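Local coordinates for protein type I polyketide synthase PikAII (Streptomyces venezuelae, PDB 3QP9) that probably epimerises the alpha-substituent of a carrier-bound beta-ketoacyl polyketide intermediate without reducing its ketone, at residues A[116-121]-A[170-175]; A[122-127]-A[362-367]. All coordinates share one frame; numbering follows the deposited sequence.

In the fold
Contacts 1 and 2 share one loop, the run between strand 109-112 and helix 130-144, whose consecutive segments 116-121 and 122-127 face different helices. Contact 1 lays the first against helix 170-185 of the N-terminal half; contact 2 lays the second against the start of helix 363-386 in the KR domain. Their centres are about 11 Å apart and they touch directly: Met174 CE and Ala171 CB lie 3.5 and 3.8 Å from Pro127 O. In ketoreductases of this family an N-terminal structural subdomain packs against a C-terminal catalytic one, both Rossmann-like, the latter probably tuned to epimerisation in this C2-type domain. The loop thus spans that junction, and contact 2 crosses it.

Contact 1 (A[116-121]-A[170-175]); sequences WDESAH and PAQAMV
Trp116 meets Gln172 through CD1 of its indole. Its CB points away from the helix, yet CD1 lies 3.8 Å from Gln172 OE1, an oblique approach with ring and amide planes 36° apart. That oxygen is already engaged, since Gln172 OE1 accepts from the backbone N of His156, whose ring also meets the indole edge-to-face. Asp117 turns its carboxylate back into the loop: OD1 accepts from Ser119 N at 3.0 Å, forming an Asx turn, and from Ser119 OG at 2.6 Å, with both donors on the same face of the carboxylate plane. The turn closes round Glu118, which lies between the two. Glu118 carries the main polar link. A bend in its chain (chi2 -96°) swings the carboxylate to the helix, where OE2 receives a nearly straight bond (172°) from Gln172 NE2 at 3.2 Å. Glu118 OE2 is met from above the carboxylate plane, while it lies close to the amide plane of Gln172. Ser169 OG is a second partner of the same oxygen, so OE2 is gripped twice, and the amide of Gln172, bonded at both ends, is fixed in its rotation. Glu118 OE1 instead rests 3.8 Å from Ala171 CB, a buried oxygen with no polar partner in the model. Beyond Glu118 the loop veers from the helix, and Ala120 O is bonded by Arg130 NE. The contact thus ties the loop that follows strand 109-112 to the N-terminal part of helix 170-185, with strand 151-156 alongside Gln172 and Val175, helix 130-144 against Met174 and Val175, and helix 413-426 packed on Pro170, Ala173 and Met174.

Contact 2 (A[122-127]-A[362-367]); sequences PGHPAP and DADALA
The methyl group of Ala367 sits squarely over the imidazole of His124. Ala367 CB is 3.4 Å from the centroid of the His124 ring and only 6° off its normal, a CH-pi contact made with a single face. His124 contributes the most buried surface by far. Its ring is sent across from the loop to helix 363-386 by a chi1 of -62°, with CG anti to the carbonyl carbon, and comes to rest with one face over Ala367 CB. The CB bond of Ala367 in turn points toward the loop.

Asp364, three residues earlier on that helix, is the other residue to meet the ring. Its carboxylate comes to the edge of the His124 ring, near the ring plane, with the two planes 35° apart. The imidazole is probably turned over in the model, so which ring atom faces the carboxylate is doubtful and the close approach cannot be read as a bond. The helix itself is capped just before: Asp362 OD1 accepts from Ala365 N at 3.1 Å in an almost straight bond, and from Asp364 N in a weak one. Further along the loop, Ala126 O is bonded to Thr375 OG1, so the segment follows the same helix beyond His124, past the cis peptide before Pro127.

Chemically, then, the contact pairs an apolar face with an acidic edge: the methyl group covers one face of the imidazole, and a carboxylate at the edge could favour a protonated ring, though the doubtful ring orientation leaves this open.

Contact 1 (A[116-121]-A[170-175])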
# COMPACT_ATOMS: atom_id res chain seq x y z
N TRP A 116 6.48 -4.72 13.90
CA TRP A 116 7.40 -5.85 13.89
C TRP A 116 6.71 -7.14 14.25
O TRP A 116 7.24 -8.19 13.93
CB TRP A 116 8.61 -5.68 14.81
CG TRP A 116 9.44 -4.51 14.44
CD1 TRP A 116 9.19 -3.59 13.43
CD2 TRP A 116 10.63 -4.11 15.07
NE1 TRP A 116 10.20 -2.63 13.42
CE2 TRP A 116 11.08 -2.93 14.43
CE3 TRP A 116 11.36 -4.62 16.14
CZ2 TRP A 116 12.21 -2.27 14.84
CZ3 TRP A 116 12.49 -3.93 16.55
CH2 TRP A 116 12.93 -2.81 15.86
N ASP A 117 5.53 -7.03 14.84
CA ASP A 117 4.75 -8.19 15.11
C ASP A 117 4.05 -8.70 13.83
O ASP A 117 2.92 -8.33 13.52
CB ASP A 117 3.75 -7.95 16.24
CG ASP A 117 3.04 -9.25 16.70
OD1 ASP A 117 3.19 -10.32 16.06
OD2 ASP A 117 2.35 -9.21 17.75
N GLU A 118 4.67 -9.66 13.19
CA GLU A 118 4.10 -10.27 12.00
C GLU A 118 3.22 -11.48 12.23
O GLU A 118 2.80 -12.15 11.27
CB GLU A 118 5.24 -10.70 11.09
CG GLU A 118 6.23 -9.64 10.94
CD GLU A 118 5.97 -8.83 9.66
OE1 GLU A 118 4.81 -8.32 9.48
OE2 GLU A 118 6.93 -8.79 8.86
N SER A 119 2.92 -11.76 13.48
CA SER A 119 2.14 -12.95 13.81
C SER A 119 0.74 -12.87 13.26
O SER A 119 0.18 -11.80 13.13
CB SER A 119 2.11 -13.16 15.35
OG SER A 119 1.32 -12.15 15.95
N ALA A 120 0.17 -14.02 12.96
CA ALA A 120 -1.27 -14.13 12.63
C ALA A 120 -2.23 -13.68 13.72
O ALA A 120 -2.05 -13.94 14.92
CB ALA A 120 -1.62 -15.57 12.22
N HIS A 121 -3.28 -13.01 13.29
CA HIS A 121 -4.34 -12.64 14.21
C HIS A 121 -5.45 -13.69 14.13
O HIS A 121 -5.88 -14.04 13.03
CB HIS A 121 -4.86 -11.26 13.88
CG HIS A 121 -5.93 -10.77 14.80
ND1 HIS A 121 -5.70 -9.81 15.76
CD2 HIS A 121 -7.24 -11.08 14.88
CE1 HIS A 121 -6.82 -9.55 16.40
NE2 HIS A 121 -7.77 -10.31 15.90
N PRO A 170 5.99 -7.34 3.03
CA PRO A 170 4.97 -6.65 2.38
C PRO A 170 3.89 -6.37 3.42
O PRO A 170 3.19 -5.33 3.34
CB PRO A 170 4.52 -7.68 1.32
CG PRO A 170 5.05 -9.01 1.90
CD PRO A 170 6.34 -8.56 2.28
N ALA A 171 3.77 -7.22 4.44
CA ALA A 171 2.78 -6.87 5.45
C ALA A 171 3.07 -5.57 6.18
O ALA A 171 2.13 -4.82 6.49
CB ALA A 171 2.58 -8.03 6.47
N GLN A 172 4.34 -5.27 6.45
CA GLN A 172 4.65 -3.98 7.15
C GLN A 172 4.37 -2.76 6.25
O GLN A 172 4.15 -1.68 6.76
CB GLN A 172 6.08 -4.00 7.70
CG GLN A 172 6.26 -4.97 8.89
CD GLN A 172 7.59 -4.88 9.52
OE1 GLN A 172 8.06 -3.76 9.78
NE2 GLN A 172 8.21 -6.06 9.88
N ALA A 173 4.46 -2.91 4.92
CA ALA A 173 4.05 -1.77 4.03
C ALA A 173 2.61 -1.36 4.32
O ALA A 173 2.28 -0.26 3.96
CB ALA A 173 4.18 -2.13 2.50
N MET A 174 1.76 -2.23 4.92
CA MET A 174 0.32 -1.82 5.22
C MET A 174 0.29 -0.77 6.29
O MET A 174 -0.60 0.09 6.31
CB MET A 174 -0.57 -3.00 5.65
CG MET A 174 -0.55 -4.09 4.60
SD MET A 174 -1.90 -5.25 4.68
CE MET A 174 -1.31 -6.18 6.10
N VAL A 175 1.26 -0.77 7.19
CA VAL A 175 1.36 0.33 8.12
C VAL A 175 1.72 1.66 7.45
O VAL A 175 1.22 2.73 7.82
CB VAL A 175 2.36 -0.01 9.20
CG1 VAL A 175 2.77 1.25 9.96
CG2 VAL A 175 1.74 -1.08 10.06

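Contact 2 (A[122-127]-A[362-367])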
# COMPACT_ATOMS: atom_id res chain seq x y z
N PRO A 122 -5.93 -14.15 15.31
CA PRO A 122 -6.92 -15.24 15.45
C PRO A 122 -8.18 -15.02 14.61
O PRO A 122 -8.76 -15.97 14.09
CB PRO A 122 -7.28 -15.22 16.95
CG PRO A 122 -6.13 -14.57 17.62
CD PRO A 122 -5.59 -13.55 16.62
N GLY A 123 -8.64 -13.79 14.48
CA GLY A 123 -9.91 -13.63 13.77
C GLY A 123 -9.79 -13.58 12.24
O GLY A 123 -10.79 -13.44 11.58
N HIS A 124 -8.57 -13.66 11.69
CA HIS A 124 -8.35 -13.10 10.33
C HIS A 124 -7.23 -13.76 9.54
O HIS A 124 -6.24 -14.15 10.11
CB HIS A 124 -8.12 -11.59 10.42
CG HIS A 124 -9.29 -10.82 10.98
ND1 HIS A 124 -9.30 -10.30 12.26
CD2 HIS A 124 -10.47 -10.46 10.43
CE1 HIS A 124 -10.43 -9.67 12.48
NE2 HIS A 124 -11.17 -9.74 11.38
N PRO A 125 -7.42 -13.94 8.21
CA PRO A 125 -6.39 -14.61 7.38
C PRO A 125 -5.17 -13.69 7.13
O PRO A 125 -5.26 -12.49 7.41
CB PRO A 125 -7.12 -14.94 6.07
CG PRO A 125 -8.19 -13.95 5.95
CD PRO A 125 -8.63 -13.61 7.43
N ALA A 126 -4.06 -14.23 6.62
CA ALA A 126 -2.98 -13.39 6.16
C ALA A 126 -3.50 -12.54 4.94
O ALA A 126 -4.39 -13.00 4.17
CB ALA A 126 -1.77 -14.24 5.80
N PRO A 127 -2.93 -11.32 4.72
CA PRO A 127 -1.64 -10.83 5.27
C PRO A 127 -1.84 -9.94 6.48
O PRO A 127 -0.87 -9.53 7.10
CB PRO A 127 -1.06 -9.97 4.09
CG PRO A 127 -2.27 -9.43 3.36
CD PRO A 127 -3.43 -10.44 3.62
N ASP A 362 -12.10 0.09 13.63
CA ASP A 362 -11.52 -0.78 14.63
C ASP A 362 -10.76 -1.90 13.92
O ASP A 362 -10.94 -2.07 12.72
CB ASP A 362 -12.60 -1.33 15.61
CG ASP A 362 -13.68 -2.18 14.90
OD1 ASP A 362 -13.35 -3.12 14.17
OD2 ASP A 362 -14.89 -1.94 15.12
N ALA A 363 -9.94 -2.65 14.67
CA ALA A 363 -9.02 -3.64 14.14
C ALA A 363 -9.67 -4.73 13.31
O ALA A 363 -9.03 -5.22 12.39
CB ALA A 363 -8.14 -4.25 15.24
N ASP A 364 -10.93 -5.10 13.61
CA ASP A 364 -11.59 -6.15 12.82
C ASP A 364 -12.09 -5.63 11.44
O ASP A 364 -11.93 -6.30 10.40
CB ASP A 364 -12.71 -6.87 13.63
CG ASP A 364 -12.14 -7.71 14.83
OD1 ASP A 364 -12.67 -7.54 15.95
OD2 ASP A 364 -11.19 -8.51 14.71
N ALA A 365 -12.68 -4.43 11.44
CA ALA A 365 -13.06 -3.74 10.22
C ALA A 365 -11.83 -3.50 9.27
O ALA A 365 -11.91 -3.80 8.04
CB ALA A 365 -13.69 -2.42 10.60
N LEU A 366 -10.71 -3.01 9.84
CA LEU A 366 -9.47 -2.82 9.07
C LEU A 366 -9.06 -4.14 8.42
O LEU A 366 -8.80 -4.18 7.21
CB LEU A 366 -8.33 -2.28 9.97
CG LEU A 366 -6.90 -2.32 9.42
CD1 LEU A 366 -6.81 -1.29 8.32
CD2 LEU A 366 -5.80 -2.04 10.47
N ALA A 367 -9.02 -5.20 9.25
CA ALA A 367 -8.62 -6.55 8.87
C ALA A 367 -9.46 -7.11 7.73
O ALA A 367 -8.91 -7.69 6.76
CB ALA A 367 -8.70 -7.47 10.05